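PDB 6YP6: NanS-p from Escherichia phage vB_EcoP_24B, which is probably a carbohydrate esterase encoded by a Shiga toxin-carrying phage, consistent with binding carbohydrate. Local coordinates for residues 83-94 against 113-124. Sequence-based numbering, arbitrary orientation.
Sequences LAANQYVMAFYW and LLAAFYIQTDAK
Two central antiparallel strands in one sheet of a beta sandwich meet here, Tyr88–Trp94 against Ala115–Thr121, with axes 4.3 Å apart at their closest. Strand 193-197 flanks the first and strand 125-130 the second. Phe92 and Phe117 exchange both backbone bonds, Phe92 N to Phe117 O and Phe117 N to Phe92 O, and the register is broken by two classic beta bulges: one sets Val89 and Met90 opposite the single residue Ile119, the other sets Ala116 and Phe117 opposite Phe92.

The face carrying Met90, Phe92 and Ile119 is apolar and packs on strand 71-79 of the other sheet, through Phe77 and Cys75. The Met90 and Ile119 side chains extend alongside one another, with Met90 CE 4.0 Å from Ile119 CD1. At the Trp94 end, Leu114 CD1 makes a CH-pi contact, 4.0 Å from the centroid of the six-membered ring and 3° off its normal; the indole NE1 bonds to Gly61 O.

On the other face Tyr88 and Gln120 lie alongside each other, ring and amide planes only 11° apart, with Tyr88 CE1 3.6 Å from Gln120 NE2. Gln120 reaches this position because its CG is anti to the backbone N and the chain stays extended. Its NE2 then donates to Asn86 O at 2.9 Å, nearly straight at 168°, although NE2 sits above the plane of the Asn86 carbonyl.

Asn86 belongs to the type II turn Ala84–Gln87 leading into the first strand. Thr121 ties the turn down: its OG1, also bonded to Tyr205 OH, donates to Ala84 O at 2.8 Å, and Gln87 N approaches that same oxygen from the opposite face of its carbonyl plane.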
loop_
_atom_site.group_PDB
_atom_site.type_symbol
_atom_site.label_atom_id
_atom_site.label_comp_id
_atom_site.label_asym_id
_atom_site.label_seq_id
_atom_site.Cartn_x
_atom_site.Cartn_y
_atom_site.Cartn_z
ATOM N N LEU A 83 -11.219 11.578 -13.436
ATOM C CA LEU A 83 -11.695 10.209 -13.316
ATOM C C LEU A 83 -11.610 9.503 -14.668
ATOM O O LEU A 83 -12.169 9.982 -15.664
ATOM C CB LEU A 83 -13.133 10.195 -12.818
ATOM C CG LEU A 83 -13.876 8.860 -12.857
ATOM C CD1 LEU A 83 -13.215 7.812 -11.983
ATOM C CD2 LEU A 83 -15.312 9.081 -12.416
ATOM N N ALA A 84 -10.926 8.358 -14.692
ATOM C CA ALA A 84 -10.822 7.502 -15.865
ATOM C C ALA A 84 -11.153 6.079 -15.433
ATOM O O ALA A 84 -10.503 5.532 -14.532
ATOM C CB ALA A 84 -9.417 7.563 -16.465
ATOM N N ALA A 85 -12.137 5.468 -16.088
ATOM C CA ALA A 85 -12.578 4.144 -15.684
ATOM C C ALA A 85 -11.416 3.161 -15.743
ATOM O O ALA A 85 -10.687 3.094 -16.736
ATOM C CB ALA A 85 -13.680 3.662 -16.622
ATOM N N ASN A 86 -11.265 2.376 -14.679
ATOM C CA ASN A 86 -10.358 1.228 -14.573
ATOM C C ASN A 86 -8.900 1.610 -14.369
ATOM O O ASN A 86 -8.049 0.717 -14.270
ATOM C CB ASN A 86 -10.555 0.265 -15.745
ATOM C CG ASN A 86 -12.026 -0.092 -15.916
ATOM O OD1 ASN A 86 -12.721 -0.372 -14.931
ATOM N ND2 ASN A 86 -12.520 -0.033 -17.141
ATOM N N GLN A 87 -8.588 2.889 -14.240
ATOM C CA GLN A 87 -7.207 3.336 -14.103
ATOM C C GLN A 87 -6.667 3.117 -12.693
ATOM O O GLN A 87 -7.382 3.251 -11.701
ATOM C CB GLN A 87 -7.150 4.811 -14.501
ATOM C CG GLN A 87 -5.773 5.407 -14.595
ATOM C CD GLN A 87 -5.833 6.739 -15.302
ATOM O OE1 GLN A 87 -5.840 7.807 -14.655
ATOM N NE2 GLN A 87 -5.942 6.703 -16.600
ATOM N N TYR A 88 -5.396 2.723 -12.622
ATOM C CA TYR A 88 -4.735 2.456 -11.358
ATOM C C TYR A 88 -4.141 3.706 -10.728
ATOM O O TYR A 88 -3.704 4.627 -11.419
ATOM C CB TYR A 88 -3.592 1.439 -11.540
ATOM C CG TYR A 88 -4.092 0.080 -11.968
ATOM C CD1 TYR A 88 -4.780 -0.757 -11.094
ATOM C CD2 TYR A 88 -3.906 -0.354 -13.276
ATOM C CE1 TYR A 88 -5.255 -1.983 -11.516
ATOM C CE2 TYR A 88 -4.375 -1.573 -13.709
ATOM C CZ TYR A 88 -5.057 -2.381 -12.833
ATOM O OH TYR A 88 -5.522 -3.578 -13.308
ATOM N N VAL A 89 -4.074 3.675 -9.390
ATOM C CA VAL A 89 -3.250 4.586 -8.605
ATOM C C VAL A 89 -1.963 3.869 -8.198
ATOM O O VAL A 89 -0.880 4.202 -8.688
ATOM C CB VAL A 89 -3.996 5.144 -7.375
ATOM C CG1 VAL A 89 -3.110 6.136 -6.633
ATOM C CG2 VAL A 89 -5.312 5.792 -7.783
ATOM N N MET A 90 -2.052 2.881 -7.310
ATOM C CA MET A 90 -0.848 2.232 -6.790
ATOM C C MET A 90 -1.236 0.950 -6.079
ATOM O O MET A 90 -2.400 0.722 -5.750
ATOM C CB MET A 90 -0.096 3.180 -5.853
ATOM C CG MET A 90 -0.849 3.548 -4.598
ATOM S SD MET A 90 0.006 4.870 -3.750
ATOM C CE MET A 90 -1.250 5.369 -2.592
ATOM N N ALA A 91 -0.222 0.138 -5.821
ATOM C CA ALA A 91 -0.341 -1.105 -5.087
ATOM C C ALA A 91 0.745 -1.188 -4.022
ATOM O O ALA A 91 1.834 -0.622 -4.159
ATOM C CB ALA A 91 -0.195 -2.319 -6.019
ATOM N N PHE A 92 0.430 -1.949 -2.977
ATOM C CA PHE A 92 1.311 -2.276 -1.861
ATOM C C PHE A 92 1.465 -3.793 -1.822
ATOM O O PHE A 92 0.483 -4.510 -1.610
ATOM C CB PHE A 92 0.687 -1.831 -0.523
ATOM C CG PHE A 92 0.451 -0.355 -0.436
ATOM C CD1 PHE A 92 -0.686 0.209 -0.994
ATOM C CD2 PHE A 92 1.366 0.484 0.183
ATOM C CE1 PHE A 92 -0.896 1.588 -0.938
ATOM C CE2 PHE A 92 1.158 1.864 0.223
ATOM C CZ PHE A 92 0.021 2.402 -0.327
ATOM N N TYR A 93 2.692 -4.278 -2.018
ATOM C CA TYR A 93 2.999 -5.696 -1.955
ATOM C C TYR A 93 4.052 -5.926 -0.884
ATOM O O TYR A 93 5.098 -5.265 -0.875
ATOM C CB TYR A 93 3.560 -6.223 -3.276
ATOM C CG TYR A 93 2.731 -5.959 -4.466
ATOM C CD1 TYR A 93 1.490 -6.531 -4.602
ATOM C CD2 TYR A 93 3.207 -5.131 -5.487
ATOM C CE1 TYR A 93 0.715 -6.268 -5.735
ATOM C CE2 TYR A 93 2.459 -4.875 -6.608
ATOM C CZ TYR A 93 1.215 -5.441 -6.718
ATOM O OH TYR A 93 0.475 -5.188 -7.861
ATOM N N TRP A 94 3.812 -6.899 -0.015
ATOM C CA TRP A 94 4.775 -7.265 1.026
ATOM C C TRP A 94 4.883 -8.787 1.062
ATOM O O TRP A 94 4.286 -9.448 1.929
ATOM C CB TRP A 94 4.379 -6.691 2.382
ATOM C CG TRP A 94 5.374 -6.883 3.483
ATOM C CD1 TRP A 94 6.608 -7.489 3.436
ATOM C CD2 TRP A 94 5.181 -6.476 4.834
ATOM N NE1 TRP A 94 7.178 -7.480 4.678
ATOM C CE2 TRP A 94 6.324 -6.862 5.556
ATOM C CE3 TRP A 94 4.141 -5.821 5.504
ATOM C CZ2 TRP A 94 6.455 -6.615 6.916
ATOM C CZ3 TRP A 94 4.276 -5.575 6.844
ATOM C CH2 TRP A 94 5.423 -5.968 7.542
ATOM N N LEU A 113 1.983 -13.254 1.229
ATOM C CA LEU A 113 2.149 -11.808 1.307
ATOM C C LEU A 113 1.305 -11.269 2.452
ATOM O O LEU A 113 0.151 -11.664 2.620
ATOM C CB LEU A 113 1.722 -11.082 0.015
ATOM C CG LEU A 113 2.533 -11.405 -1.234
ATOM C CD1 LEU A 113 1.836 -12.526 -1.990
ATOM C CD2 LEU A 113 2.702 -10.234 -2.142
ATOM N N LEU A 114 1.889 -10.348 3.220
ATOM C CA LEU A 114 1.127 -9.644 4.251
ATOM C C LEU A 114 0.390 -8.442 3.682
ATOM O O LEU A 114 -0.479 -7.882 4.364
ATOM C CB LEU A 114 2.044 -9.201 5.387
ATOM C CG LEU A 114 2.765 -10.337 6.116
ATOM C CD1 LEU A 114 3.609 -9.748 7.232
ATOM C CD2 LEU A 114 1.800 -11.390 6.636
ATOM N N ALA A 115 0.731 -8.036 2.460
ATOM C CA ALA A 115 0.004 -7.000 1.748
ATOM C C ALA A 115 0.011 -7.338 0.272
ATOM O O ALA A 115 1.045 -7.725 -0.272
ATOM C CB ALA A 115 0.646 -5.634 1.942
ATOM N N ALA A 116 -1.141 -7.170 -0.368
ATOM C CA ALA A 116 -1.257 -7.281 -1.824
ATOM C C ALA A 116 -2.475 -6.457 -2.227
ATOM O O ALA A 116 -3.486 -6.980 -2.702
ATOM C CB ALA A 116 -1.360 -8.727 -2.285
ATOM N N PHE A 117 -2.401 -5.168 -1.939
ATOM C CA PHE A 117 -3.562 -4.300 -1.957
ATOM C C PHE A 117 -3.362 -3.200 -2.983
ATOM O O PHE A 117 -2.303 -2.571 -3.007
ATOM C CB PHE A 117 -3.764 -3.663 -0.575
ATOM C CG PHE A 117 -3.741 -4.651 0.563
ATOM C CD1 PHE A 117 -4.482 -5.811 0.502
ATOM C CD2 PHE A 117 -2.951 -4.433 1.674
ATOM C CE1 PHE A 117 -4.448 -6.740 1.554
ATOM C CE2 PHE A 117 -2.922 -5.335 2.721
ATOM C CZ PHE A 117 -3.662 -6.485 2.660
ATOM N N TYR A 118 -4.354 -2.968 -3.837
ATOM C CA TYR A 118 -4.212 -1.944 -4.859
ATOM C C TYR A 118 -5.422 -1.031 -4.883
ATOM O O TYR A 118 -6.521 -1.368 -4.434
ATOM C CB TYR A 118 -3.890 -2.549 -6.239
ATOM C CG TYR A 118 -4.958 -3.427 -6.850
ATOM C CD1 TYR A 118 -5.054 -4.782 -6.530
ATOM C CD2 TYR A 118 -5.858 -2.917 -7.764
ATOM C CE1 TYR A 118 -6.029 -5.584 -7.102
ATOM C CE2 TYR A 118 -6.830 -3.708 -8.343
ATOM C CZ TYR A 118 -6.915 -5.043 -8.000
ATOM O OH TYR A 118 -7.876 -5.874 -8.526
ATOM N N ILE A 119 -5.173 0.148 -5.431
ATOM C CA ILE A 119 -6.127 1.242 -5.466
ATOM C C ILE A 119 -6.368 1.576 -6.937
ATOM O O ILE A 119 -5.414 1.793 -7.695
ATOM C CB ILE A 119 -5.590 2.453 -4.681
ATOM C CG1 ILE A 119 -5.335 2.101 -3.218
ATOM C CG2 ILE A 119 -6.540 3.639 -4.822
ATOM C CD1 ILE A 119 -4.555 3.156 -2.477
ATOM N N GLN A 120 -7.642 1.586 -7.339
ATOM C CA GLN A 120 -8.054 1.676 -8.731
ATOM C C GLN A 120 -9.434 2.311 -8.761
ATOM O O GLN A 120 -10.236 2.068 -7.860
ATOM C CB GLN A 120 -8.132 0.254 -9.313
ATOM C CG GLN A 120 -8.519 0.160 -10.776
ATOM C CD GLN A 120 -8.857 -1.247 -11.198
ATOM O OE1 GLN A 120 -9.271 -2.069 -10.370
ATOM N NE2 GLN A 120 -8.698 -1.540 -12.488
ATOM N N THR A 121 -9.736 3.083 -9.802
ATOM C CA THR A 121 -11.106 3.534 -9.985
ATOM C C THR A 121 -11.865 2.563 -10.878
ATOM O O THR A 121 -11.302 1.977 -11.803
ATOM C CB THR A 121 -11.189 4.934 -10.598
ATOM O OG1 THR A 121 -10.388 5.027 -11.784
ATOM C CG2 THR A 121 -10.719 5.984 -9.637
ATOM N N ASP A 122 -13.160 2.399 -10.592
ATOM C CA ASP A 122 -14.091 1.881 -11.596
ATOM C C ASP A 122 -14.568 3.077 -12.420
ATOM O O ASP A 122 -13.775 3.994 -12.655
ATOM C CB ASP A 122 -15.150 0.968 -10.969
ATOM C CG ASP A 122 -15.954 1.607 -9.860
ATOM O OD1 ASP A 122 -16.146 2.832 -9.872
ATOM O OD2 ASP A 122 -16.432 0.848 -8.980
ATOM N N ALA A 123 -15.813 3.087 -12.904
ATOM C CA ALA A 123 -16.293 4.250 -13.649
ATOM C C ALA A 123 -16.821 5.356 -12.749
ATOM O O ALA A 123 -17.229 6.404 -13.258
ATOM C CB ALA A 123 -17.364 3.840 -14.659
ATOM N N LYS A 124 -16.802 5.167 -11.429
ATOM C CA LYS A 124 -17.298 6.200 -10.536
ATOM C C LYS A 124 -16.534 6.361 -9.228
ATOM O O LYS A 124 -16.402 7.490 -8.756
ATOM C CB LYS A 124 -18.807 6.056 -10.293
ATOM C CG LYS A 124 -19.244 4.765 -9.614
ATOM C CD LYS A 124 -20.779 4.645 -9.642
ATOM C CE LYS A 124 -21.279 3.515 -8.748
ATOM N NZ LYS A 124 -20.997 3.763 -7.309
#